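Lantibiotic dehydratase (Microbispora corallina, PDB 5EHK) probably dehydrates serine and threonine side chains in the precursor peptide of the lantibiotic NAI-107, using glutamyl-tRNA as the source of activating glutamate. Local coordinates at residues R401-L406 / L651-G656; R407-A412 / E618-V623; G418-V423 / H802-V807; Q563-A568 / E630-L635. All blocks are in the same frame, centred on the assembly; numbering follows the deposited sequence.

Contact 1: residues R401-L406 / L651-G656; sequences RGMRAL and LLFELG
Two flat groups face the turn at 401-406: the ring of Phe653, approached slantwise by Met403 CE 4.5 Å from CE2, and the carboxylate of Glu654, touched on the side of the turn by hydrocarbon from Met403, Ala405 and Leu406. A short 3-10 turn at 404-405, just ahead of helix 407-417, packs on helix 647-656. Gly402 leads into it with a phi of 82°; any CB there would collide with the preceding carbonyl oxygen, so glycine suits the bend. Leu406, at the N-cap position of helix 407-417, points its branched side chain at the partner helix. Its CD1 packs 3.7 Å from Glu654 CB and 4.1 Å from Leu655 CD2, while its CD2 reaches Leu651 CD1 at 4.0 Å, so one leucine covers three residues along the same helical face. Met403 crosses Glu654 at about a right angle; bends at chi2 and chi3 curl the chain so that its methyl comes to lie beside the acid, CE sitting 3.7 Å from OE2. A flexible thioether suits a place where one side chain must reach both an acid and a ring. The segments share no hydrogen bond, and the carboxylate finds its polar partners elsewhere: Tyr441 OH bonds OE1 and Arg650 forms a salt bridge with OE2. Arginine and hydroxyl together hold the extended acid in position and would tend to keep it ionised. Ala405, small enough to sit beside the acid's tip, places CB 3.7 Å from Glu654 OE1 and 3.8 Å from OE2.

Contact 2: residues R407-A412 / E618-V623; sequences RRYHEA and ERLCLV
A helix seated on the loop end of a beta-hairpin makes this contact: the first turns of helix 407-417 rest on the start of strand 620-624, just past the connection from its antiparallel neighbour, strand 611-615. His410 does most of the work. With CG anti to the backbone N (chi1 171°), the imidazole reaches out from the helix and lies across the backbone of the connection. Arg619 CA sits over one face, 3.9 Å above the ring plane and offset toward its rim, and His410 CE1 comes 3.4 Å from Glu618 C. Although His410 NE2 is 3.4 Å from Arg619 O, the angle is too poor for a hydrogen bond; NE2 bonds instead to the carbonyl O of Asn616. Leu620 and His410 run alongside each other, pointing opposite ways, with Leu620 CG 3.8 Å from His410 CB. The tip of this leucine then meets Tyr409 at the ring edge, in the ring plane, with Leu620 CD1 3.9 Å from Tyr409 CD2, while the tyrosine hydroxyl bonds to Gly436 O. A branched aliphatic chain can touch the histidine's CB with CG and the tyrosine edge with CD1. Arg407 starts out from the far side of the helix but bends at chi2 and chi3, bringing NH2 within 3.8 Å of Glu618 O; its salt bridge goes to Glu658. The other oxygen of Glu658 accepts Leu620 N, so a single carboxylate ties helix to strand. The chemistry is therefore mixed: direct touching is largely apolar or ring-on-backbone, whereas the polar ends are satisfied by third parties, and the imidazole's bond to Asn616 O implies a proton on NE2.

Contact 3: residues G418-V423 / H802-V807; sequences GADRAV and HIRATV
Hydrogen bonding comes first in this meeting of two irregular segments, whose touching parts run 57° apart. His802, with CG anti to its backbone N, directs NE2 at Ala419 O across 3.0 Å; the oxygen lies in the plane of the ring, but the N-H...O angle of 131° leaves the bond weak. Thr806 OG1 donates to Arg804 O at 2.5 Å within its own segment, in the plane of that carbonyl. This hydroxyl also faces Asp420 O at 3.0 Å, but its proton is already directed to Arg804. A threonine suits the spot, since its hydroxyl braces its own loop while its CB packs against Arg421 CA. The charged pair is looser. Asp420 OD1 and Arg804 NH1 form a long salt bridge of 3.7 Å, with carboxylate and guanidinium planes 26° apart, and OD1 comes closer to the arginine's CD, at 3.3 Å. His802 CD2 lies over one face of the Arg804 guanidinium, 3.6 Å above its plane and near its rim, with the two planes well inclined; the proximity would probably disfavour a protonated histidine, an effect the nearby aspartate would partly offset. Apolar contact is left to Ala422 and Ala805, whose CB atoms lie 4.1 Å apart and whose small size lets the two backbones approach closely. Gly418, with positive phi, follows helix 407-417 and turns the chain toward strand 423-424, where Val423 pairs with Val613 of strand 611-615. From the other segment, His802 rests on Cys621 of strand 620-624, and Ile803 and Ala805 rest on Val623 of that strand.

Contact 4: residues Q563-A568 / E630-L635; sequences QDAVAA and EVVPAL
Val631 shows how these neighbouring parallel strands of a mixed sheet fit together. Its CB stands 4.0 Å from Val566 O. From there CG1, anti to the backbone N (chi1 170°), lies 3.8 Å from the same oxygen and 4.1 Å from Ala568 CB, while CG2 turns back to within 4.3 Å of Val566 CB. Val566, Ala568, Val631 and Pro633 thus share one face of the sheet, where Leu622 of the next strand also packs on Val631; Ala567 and Val632 occupy the other. Branched residues suit the extended backbone, and the alanines leave room for them. The strands, 24° from exactly parallel, are joined by the staggered ladder of parallel pairing. Val566 N donates to Glu630 O (2.9 Å, 169° at the hydrogen), from above the carbonyl plane. Val632 N then reaches Val566 O at 2.9 Å, nearly along the C=O axis. A weak bond of 3.4 Å from Ala568 N to Val632 O follows, and the last rung, Ala634 N to Ala568 O at 2.8 Å, lies in the carbonyl plane. Pro633 costs this ladder no bond, since its rungs use the amides of Val632 and Ala634; proline instead offers a CA-H...O contact to Ala568 O. Before the ladder begins, a water spans Gln563 O and Glu630 N, extending the link where the strands part. Glu630 turns its carboxylate away to form a salt bridge with Arg619. Cohesion therefore rests on backbone bonds that depend little on side-chain identity, with small apolar side chains, such as Ala565 CB against Val632 CG2, adding contacts on the sheet's faces.

How the contacts relate
Contacts 2 and 4 are the buried ones, and contacts 1 and 3 only partly so; contact 3 is the outermost, with an exposed acid and arginine. Contact 4 is a ladder inside the sheet; contact 2 sets a helix against strand 620-624, and contact 1 a turn on a second helix, whose Leu652 and Leu655 meet Leu620 and Leu622 of that strand. Contact 1 also reaches contact 4, where Phe653 touches Leu635. Helix 407-417 begins after contact 1, serves contact 2 and ends at contact 3. Glu630 joins three contacts, bonding Arg619 of contact 2 and His802 N of contact 3. Backbone bonding thus dominates within the sheet, apolar packing beside it, and weak polar pairs at its margin.

Contact 1: residues R401-L406 / L651-G656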
# COMPACT_ATOMS: atom_id res chain seq x y z
N ARG A 401 -18.62 -2.47 -9.17
CA ARG A 401 -19.05 -3.17 -10.39
C ARG A 401 -17.88 -3.93 -11.03
O ARG A 401 -16.78 -3.40 -11.18
CB ARG A 401 -19.72 -2.21 -11.39
CG ARG A 401 -21.20 -1.94 -11.06
CD ARG A 401 -21.58 -0.43 -11.14
NE ARG A 401 -20.74 0.34 -10.23
CZ ARG A 401 -20.83 0.27 -8.90
NH1 ARG A 401 -21.75 -0.53 -8.34
NH2 ARG A 401 -20.02 0.98 -8.12
N GLY A 402 -18.10 -5.18 -11.39
CA GLY A 402 -17.02 -5.96 -11.98
C GLY A 402 -16.10 -6.57 -10.94
O GLY A 402 -16.20 -6.26 -9.77
N MET A 403 -15.20 -7.44 -11.37
CA MET A 403 -14.14 -7.97 -10.52
C MET A 403 -13.22 -6.86 -9.94
O MET A 403 -12.93 -5.86 -10.59
CB MET A 403 -13.28 -8.93 -11.32
CG MET A 403 -13.98 -10.15 -11.83
SD MET A 403 -14.28 -11.34 -10.52
CE MET A 403 -12.71 -12.22 -10.52
N ARG A 404 -12.74 -7.09 -8.72
CA ARG A 404 -11.80 -6.20 -8.07
C ARG A 404 -10.48 -6.16 -8.85
O ARG A 404 -9.83 -5.14 -8.89
CB ARG A 404 -11.56 -6.63 -6.63
CG ARG A 404 -10.80 -5.59 -5.84
CD ARG A 404 -10.50 -6.02 -4.43
NE ARG A 404 -9.69 -5.02 -3.73
CZ ARG A 404 -8.36 -5.04 -3.67
NH1 ARG A 404 -7.67 -5.99 -4.29
NH2 ARG A 404 -7.71 -4.10 -3.00
N ALA A 405 -10.11 -7.27 -9.46
CA ALA A 405 -8.89 -7.34 -10.28
C ALA A 405 -8.76 -6.37 -11.48
O ALA A 405 -7.70 -6.31 -12.10
CB ALA A 405 -8.67 -8.76 -10.76
N LEU A 406 -9.81 -5.65 -11.85
CA LEU A 406 -9.72 -4.79 -13.01
C LEU A 406 -10.07 -3.40 -12.61
O LEU A 406 -10.33 -2.57 -13.48
CB LEU A 406 -10.68 -5.21 -14.13
CG LEU A 406 -10.56 -6.51 -14.91
CD1 LEU A 406 -11.58 -6.52 -16.07
CD2 LEU A 406 -9.13 -6.76 -15.42
N LEU A 651 -8.71 -12.13 -19.39
CA LEU A 651 -9.21 -10.77 -19.54
C LEU A 651 -10.63 -10.82 -20.11
O LEU A 651 -11.51 -10.07 -19.67
CB LEU A 651 -8.27 -9.90 -20.41
CG LEU A 651 -8.65 -8.42 -20.56
CD1 LEU A 651 -8.71 -7.73 -19.23
CD2 LEU A 651 -7.72 -7.62 -21.46
N LEU A 652 -10.85 -11.74 -21.06
CA LEU A 652 -12.17 -11.89 -21.65
C LEU A 652 -13.16 -12.28 -20.58
O LEU A 652 -14.26 -11.73 -20.48
CB LEU A 652 -12.16 -12.92 -22.77
CG LEU A 652 -11.40 -12.52 -24.04
CD1 LEU A 652 -11.16 -13.73 -24.92
CD2 LEU A 652 -12.11 -11.36 -24.80
N PHE A 653 -12.76 -13.24 -19.75
CA PHE A 653 -13.63 -13.65 -18.68
C PHE A 653 -13.99 -12.48 -17.78
O PHE A 653 -15.16 -12.22 -17.54
CB PHE A 653 -13.00 -14.77 -17.87
CG PHE A 653 -13.61 -14.96 -16.54
CD1 PHE A 653 -14.90 -15.48 -16.43
CD2 PHE A 653 -12.92 -14.61 -15.38
CE1 PHE A 653 -15.48 -15.66 -15.18
CE2 PHE A 653 -13.49 -14.78 -14.13
CZ PHE A 653 -14.78 -15.32 -14.02
N GLU A 654 -13.01 -11.72 -17.32
CA GLU A 654 -13.30 -10.67 -16.33
C GLU A 654 -14.07 -9.51 -16.95
O GLU A 654 -14.91 -8.93 -16.30
CB GLU A 654 -12.03 -10.21 -15.58
CG GLU A 654 -11.33 -11.38 -14.83
CD GLU A 654 -10.21 -10.93 -13.88
OE1 GLU A 654 -9.60 -9.87 -14.14
OE2 GLU A 654 -9.94 -11.66 -12.88
N LEU A 655 -13.83 -9.21 -18.22
CA LEU A 655 -14.54 -8.13 -18.90
C LEU A 655 -16.04 -8.43 -18.99
O LEU A 655 -16.89 -7.53 -18.84
CB LEU A 655 -13.94 -7.91 -20.30
CG LEU A 655 -12.59 -7.17 -20.32
CD1 LEU A 655 -11.91 -7.28 -21.65
CD2 LEU A 655 -12.78 -5.72 -19.94
N GLY A 656 -16.37 -9.70 -19.19
CA GLY A 656 -17.75 -10.11 -19.26
C GLY A 656 -18.50 -9.73 -18.00
O GLY A 656 -19.70 -9.45 -18.07

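Contact 2: residues R407-A412 / E618-V623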
# COMPACT_ATOMS: atom_id res chain seq x y z
N ARG A 407 -10.13 -3.11 -11.32
CA ARG A 407 -10.50 -1.75 -10.93
C ARG A 407 -9.36 -0.74 -11.15
O ARG A 407 -9.56 0.33 -11.74
CB ARG A 407 -11.05 -1.71 -9.51
CG ARG A 407 -12.27 -2.57 -9.32
CD ARG A 407 -13.59 -1.86 -9.64
NE ARG A 407 -13.69 -1.28 -10.98
CZ ARG A 407 -13.78 -1.98 -12.12
NH1 ARG A 407 -13.73 -3.31 -12.13
NH2 ARG A 407 -13.90 -1.33 -13.28
N ARG A 408 -8.15 -1.09 -10.72
CA ARG A 408 -7.00 -0.22 -10.98
C ARG A 408 -6.65 -0.19 -12.47
O ARG A 408 -6.22 0.83 -12.99
CB ARG A 408 -5.79 -0.63 -10.12
CG ARG A 408 -6.00 -0.47 -8.60
CD ARG A 408 -4.84 -1.13 -7.83
NE ARG A 408 -3.59 -0.44 -8.17
CZ ARG A 408 -3.22 0.73 -7.64
NH1 ARG A 408 -3.96 1.29 -6.69
NH2 ARG A 408 -2.10 1.31 -8.03
N TYR A 409 -6.83 -1.32 -13.16
CA TYR A 409 -6.60 -1.39 -14.61
C TYR A 409 -7.50 -0.42 -15.38
O TYR A 409 -7.06 0.31 -16.26
CB TYR A 409 -6.88 -2.81 -15.06
CG TYR A 409 -6.19 -3.24 -16.33
CD1 TYR A 409 -4.83 -3.43 -16.36
CD2 TYR A 409 -6.91 -3.50 -17.47
CE1 TYR A 409 -4.20 -3.85 -17.51
CE2 TYR A 409 -6.31 -3.93 -18.61
CZ TYR A 409 -4.94 -4.10 -18.63
OH TYR A 409 -4.31 -4.52 -19.79
N HIS A 410 -8.77 -0.42 -15.02
CA HIS A 410 -9.73 0.51 -15.59
C HIS A 410 -9.30 1.97 -15.40
O HIS A 410 -9.38 2.77 -16.34
CB HIS A 410 -11.09 0.25 -14.96
CG HIS A 410 -12.12 1.28 -15.32
ND1 HIS A 410 -12.87 1.93 -14.37
CD2 HIS A 410 -12.51 1.77 -16.52
CE1 HIS A 410 -13.68 2.79 -14.98
NE2 HIS A 410 -13.47 2.71 -16.28
N GLU A 411 -8.80 2.30 -14.21
CA GLU A 411 -8.33 3.66 -13.95
C GLU A 411 -7.12 3.94 -14.83
O GLU A 411 -7.00 5.02 -15.39
CB GLU A 411 -7.93 3.86 -12.49
CG GLU A 411 -9.05 3.93 -11.48
CD GLU A 411 -8.51 3.99 -10.03
OE1 GLU A 411 -7.75 4.94 -9.73
OE2 GLU A 411 -8.81 3.07 -9.22
N ALA A 412 -6.22 2.98 -14.89
CA ALA A 412 -5.01 3.13 -15.68
C ALA A 412 -5.40 3.40 -17.14
O ALA A 412 -4.89 4.35 -17.76
CB ALA A 412 -4.16 1.87 -15.56
N GLU A 618 -17.28 4.39 -15.57
CA GLU A 618 -17.67 3.29 -14.69
C GLU A 618 -17.02 1.93 -14.97
O GLU A 618 -16.63 1.23 -14.04
CB GLU A 618 -19.19 3.15 -14.74
CG GLU A 618 -19.72 1.73 -14.54
CD GLU A 618 -21.24 1.68 -14.58
OE1 GLU A 618 -21.87 1.87 -13.51
OE2 GLU A 618 -21.81 1.48 -15.69
N ARG A 619 -16.86 1.56 -16.24
CA ARG A 619 -16.44 0.20 -16.60
C ARG A 619 -15.49 0.17 -17.80
O ARG A 619 -15.43 1.12 -18.59
CB ARG A 619 -17.68 -0.66 -16.93
CG ARG A 619 -18.65 0.08 -17.83
CD ARG A 619 -19.95 -0.66 -18.08
NE ARG A 619 -19.96 -1.21 -19.43
CZ ARG A 619 -20.63 -0.68 -20.45
NH1 ARG A 619 -21.34 0.42 -20.28
NH2 ARG A 619 -20.56 -1.26 -21.65
N LEU A 620 -14.74 -0.91 -17.92
CA LEU A 620 -14.08 -1.26 -19.16
C LEU A 620 -15.11 -1.97 -19.98
O LEU A 620 -16.08 -2.45 -19.43
CB LEU A 620 -12.94 -2.22 -18.89
CG LEU A 620 -11.70 -1.60 -18.27
CD1 LEU A 620 -10.73 -2.70 -17.82
CD2 LEU A 620 -11.08 -0.69 -19.31
N CYS A 621 -14.92 -2.06 -21.28
CA CYS A 621 -15.84 -2.89 -22.08
C CYS A 621 -15.28 -3.45 -23.36
O CYS A 621 -14.54 -2.77 -24.08
CB CYS A 621 -17.12 -2.14 -22.40
SG CYS A 621 -16.76 -0.55 -22.99
N LEU A 622 -15.65 -4.70 -23.62
CA LEU A 622 -15.20 -5.43 -24.80
C LEU A 622 -16.00 -5.02 -26.04
O LEU A 622 -17.22 -4.89 -25.97
CB LEU A 622 -15.40 -6.91 -24.55
CG LEU A 622 -14.74 -7.82 -25.56
CD1 LEU A 622 -13.25 -7.53 -25.56
CD2 LEU A 622 -15.04 -9.19 -25.09
N VAL A 623 -15.32 -4.78 -27.15
CA VAL A 623 -15.98 -4.29 -28.35
C VAL A 623 -15.56 -5.12 -29.54
O VAL A 623 -14.38 -5.36 -29.73
CB VAL A 623 -15.65 -2.81 -28.63
CG1 VAL A 623 -16.25 -2.36 -29.93
CG2 VAL A 623 -16.20 -1.97 -27.53

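Contact 3: residues G418-V423 / H802-V807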
# COMPACT_ATOMS: atom_id res chain seq x y z
N GLY A 418 -8.14 7.52 -22.34
CA GLY A 418 -9.39 8.24 -22.26
C GLY A 418 -10.60 7.36 -22.57
O GLY A 418 -10.50 6.13 -22.70
N ALA A 419 -11.74 8.01 -22.75
CA ALA A 419 -13.00 7.32 -22.88
C ALA A 419 -13.55 7.31 -24.32
O ALA A 419 -14.72 7.00 -24.53
CB ALA A 419 -14.01 7.93 -21.94
N ASP A 420 -12.72 7.65 -25.30
CA ASP A 420 -13.18 7.61 -26.69
C ASP A 420 -12.27 6.83 -27.59
O ASP A 420 -12.09 7.17 -28.75
CB ASP A 420 -13.36 9.00 -27.28
CG ASP A 420 -14.36 9.83 -26.51
OD1 ASP A 420 -15.57 9.57 -26.68
OD2 ASP A 420 -13.94 10.74 -25.76
N ARG A 421 -11.68 5.76 -27.06
CA ARG A 421 -10.69 5.03 -27.81
C ARG A 421 -10.78 3.56 -27.48
O ARG A 421 -10.99 3.21 -26.33
CB ARG A 421 -9.30 5.56 -27.49
CG ARG A 421 -8.19 4.75 -28.13
CD ARG A 421 -6.96 5.58 -28.44
NE ARG A 421 -5.91 4.72 -28.96
CZ ARG A 421 -4.62 4.83 -28.65
NH1 ARG A 421 -4.23 5.79 -27.81
NH2 ARG A 421 -3.74 3.99 -29.19
N ALA A 422 -10.69 2.72 -28.49
CA ALA A 422 -10.65 1.29 -28.26
C ALA A 422 -9.26 0.82 -28.60
O ALA A 422 -8.64 1.33 -29.53
CB ALA A 422 -11.68 0.57 -29.10
N VAL A 423 -8.75 -0.15 -27.85
CA VAL A 423 -7.42 -0.63 -28.11
C VAL A 423 -7.55 -2.10 -28.41
O VAL A 423 -8.18 -2.83 -27.67
CB VAL A 423 -6.52 -0.41 -26.87
CG1 VAL A 423 -5.12 -0.94 -27.12
CG2 VAL A 423 -6.48 1.06 -26.50
N HIS A 802 -21.31 1.24 -25.19
CA HIS A 802 -20.39 2.35 -25.27
C HIS A 802 -19.57 2.06 -26.46
O HIS A 802 -18.57 1.36 -26.36
CB HIS A 802 -19.45 2.37 -24.07
CG HIS A 802 -18.36 3.38 -24.20
ND1 HIS A 802 -17.10 3.05 -24.65
CD2 HIS A 802 -18.34 4.71 -23.96
CE1 HIS A 802 -16.34 4.13 -24.68
NE2 HIS A 802 -17.07 5.15 -24.26
N ILE A 803 -20.01 2.56 -27.60
CA ILE A 803 -19.26 2.29 -28.82
C ILE A 803 -18.66 3.56 -29.42
O ILE A 803 -19.37 4.44 -29.90
CB ILE A 803 -20.12 1.58 -29.88
CG1 ILE A 803 -20.84 0.39 -29.26
CG2 ILE A 803 -19.26 1.18 -31.06
CD1 ILE A 803 -19.92 -0.62 -28.70
N ARG A 804 -17.34 3.63 -29.38
CA ARG A 804 -16.60 4.76 -29.94
C ARG A 804 -15.28 4.17 -30.37
O ARG A 804 -14.26 4.85 -30.36
CB ARG A 804 -16.42 5.86 -28.89
CG ARG A 804 -17.73 6.59 -28.60
CD ARG A 804 -17.76 7.20 -27.24
NE ARG A 804 -19.14 7.37 -26.81
CZ ARG A 804 -19.48 7.88 -25.63
NH1 ARG A 804 -18.52 8.27 -24.79
NH2 ARG A 804 -20.76 8.00 -25.29
N ALA A 805 -15.33 2.89 -30.72
CA ALA A 805 -14.20 2.12 -31.20
C ALA A 805 -13.26 2.96 -32.10
O ALA A 805 -13.71 3.75 -32.92
CB ALA A 805 -14.71 0.87 -31.91
N THR A 806 -11.94 2.82 -31.90
CA THR A 806 -10.98 3.67 -32.60
C THR A 806 -9.68 2.94 -33.01
O THR A 806 -9.59 1.69 -33.03
CB THR A 806 -10.70 4.98 -31.77
OG1 THR A 806 -11.93 5.42 -31.18
CG2 THR A 806 -10.14 6.15 -32.62
N VAL A 807 -8.72 3.74 -33.44
CA VAL A 807 -7.40 3.29 -33.84
C VAL A 807 -6.44 4.42 -33.48
O VAL A 807 -6.86 5.46 -32.95
CB VAL A 807 -7.34 2.96 -35.36
CG1 VAL A 807 -8.02 1.61 -35.66
CG2 VAL A 807 -7.99 4.08 -36.19

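Contact 4: residues Q563-A568 / E630-L635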
# COMPACT_ATOMS: atom_id res chain seq x y z
N GLN A 563 -26.92 -3.35 -23.82
CA GLN A 563 -27.87 -3.40 -24.93
C GLN A 563 -27.17 -3.74 -26.22
O GLN A 563 -26.10 -3.20 -26.51
CB GLN A 563 -28.61 -2.08 -25.08
CG GLN A 563 -29.55 -1.87 -23.93
CD GLN A 563 -29.81 -0.42 -23.63
OE1 GLN A 563 -29.68 0.46 -24.49
NE2 GLN A 563 -30.17 -0.14 -22.37
N ASP A 564 -27.78 -4.66 -26.95
CA ASP A 564 -27.34 -5.03 -28.29
C ASP A 564 -26.05 -5.84 -28.31
O ASP A 564 -25.47 -6.11 -29.37
CB ASP A 564 -27.21 -3.81 -29.16
CG ASP A 564 -27.31 -4.15 -30.61
OD1 ASP A 564 -28.03 -5.14 -30.94
OD2 ASP A 564 -26.66 -3.42 -31.40
N ALA A 565 -25.61 -6.26 -27.13
CA ALA A 565 -24.38 -6.98 -27.01
C ALA A 565 -24.45 -8.33 -27.71
O ALA A 565 -25.50 -8.97 -27.75
CB ALA A 565 -24.05 -7.15 -25.56
N VAL A 566 -23.32 -8.76 -28.24
CA VAL A 566 -23.16 -10.11 -28.75
C VAL A 566 -22.69 -10.98 -27.61
O VAL A 566 -21.73 -10.63 -26.94
CB VAL A 566 -22.05 -10.15 -29.79
CG1 VAL A 566 -21.85 -11.58 -30.27
CG2 VAL A 566 -22.35 -9.19 -30.94
N ALA A 567 -23.33 -12.12 -27.39
CA ALA A 567 -22.91 -13.04 -26.35
C ALA A 567 -21.86 -13.97 -26.93
O ALA A 567 -21.92 -14.31 -28.10
CB ALA A 567 -24.10 -13.84 -25.84
N ALA A 568 -20.89 -14.38 -26.13
CA ALA A 568 -19.91 -15.34 -26.60
C ALA A 568 -19.36 -16.13 -25.43
O ALA A 568 -19.52 -15.73 -24.28
CB ALA A 568 -18.79 -14.64 -27.35
N GLU A 630 -20.86 -4.33 -28.41
CA GLU A 630 -20.14 -4.92 -27.30
C GLU A 630 -20.20 -6.45 -27.36
O GLU A 630 -21.01 -7.04 -28.06
CB GLU A 630 -20.64 -4.38 -25.96
CG GLU A 630 -20.28 -2.90 -25.79
CD GLU A 630 -20.11 -2.48 -24.34
OE1 GLU A 630 -19.81 -3.35 -23.49
OE2 GLU A 630 -20.29 -1.27 -24.06
N VAL A 631 -19.29 -7.08 -26.65
CA VAL A 631 -19.29 -8.51 -26.57
C VAL A 631 -19.33 -8.77 -25.09
O VAL A 631 -18.68 -8.05 -24.33
CB VAL A 631 -18.05 -9.12 -27.22
CG1 VAL A 631 -17.94 -10.63 -26.92
CG2 VAL A 631 -18.07 -8.86 -28.72
N VAL A 632 -20.16 -9.71 -24.68
CA VAL A 632 -20.20 -10.13 -23.30
C VAL A 632 -19.81 -11.59 -23.21
O VAL A 632 -20.64 -12.49 -23.33
CB VAL A 632 -21.56 -9.88 -22.69
CG1 VAL A 632 -21.61 -10.38 -21.25
CG2 VAL A 632 -21.89 -8.39 -22.81
N PRO A 633 -18.51 -11.83 -23.00
CA PRO A 633 -18.05 -13.22 -22.93
C PRO A 633 -18.42 -13.88 -21.62
O PRO A 633 -18.51 -13.22 -20.58
CB PRO A 633 -16.53 -13.11 -23.06
CG PRO A 633 -16.20 -11.69 -22.86
CD PRO A 633 -17.41 -10.86 -23.05
N ALA A 634 -18.65 -15.18 -21.68
CA ALA A 634 -18.86 -15.96 -20.47
C ALA A 634 -17.87 -17.11 -20.48
O ALA A 634 -17.35 -17.49 -21.54
CB ALA A 634 -20.28 -16.48 -20.42
N LEU A 635 -17.58 -17.62 -19.29
CA LEU A 635 -16.75 -18.79 -19.18
C LEU A 635 -17.63 -19.95 -18.68
O LEU A 635 -17.92 -20.05 -17.48
CB LEU A 635 -15.54 -18.52 -18.30
CG LEU A 635 -14.52 -19.65 -18.14
CD1 LEU A 635 -14.16 -20.28 -19.48
CD2 LEU A 635 -13.27 -19.20 -17.38
O HOH W 1 -23.53 -3.21 -28.27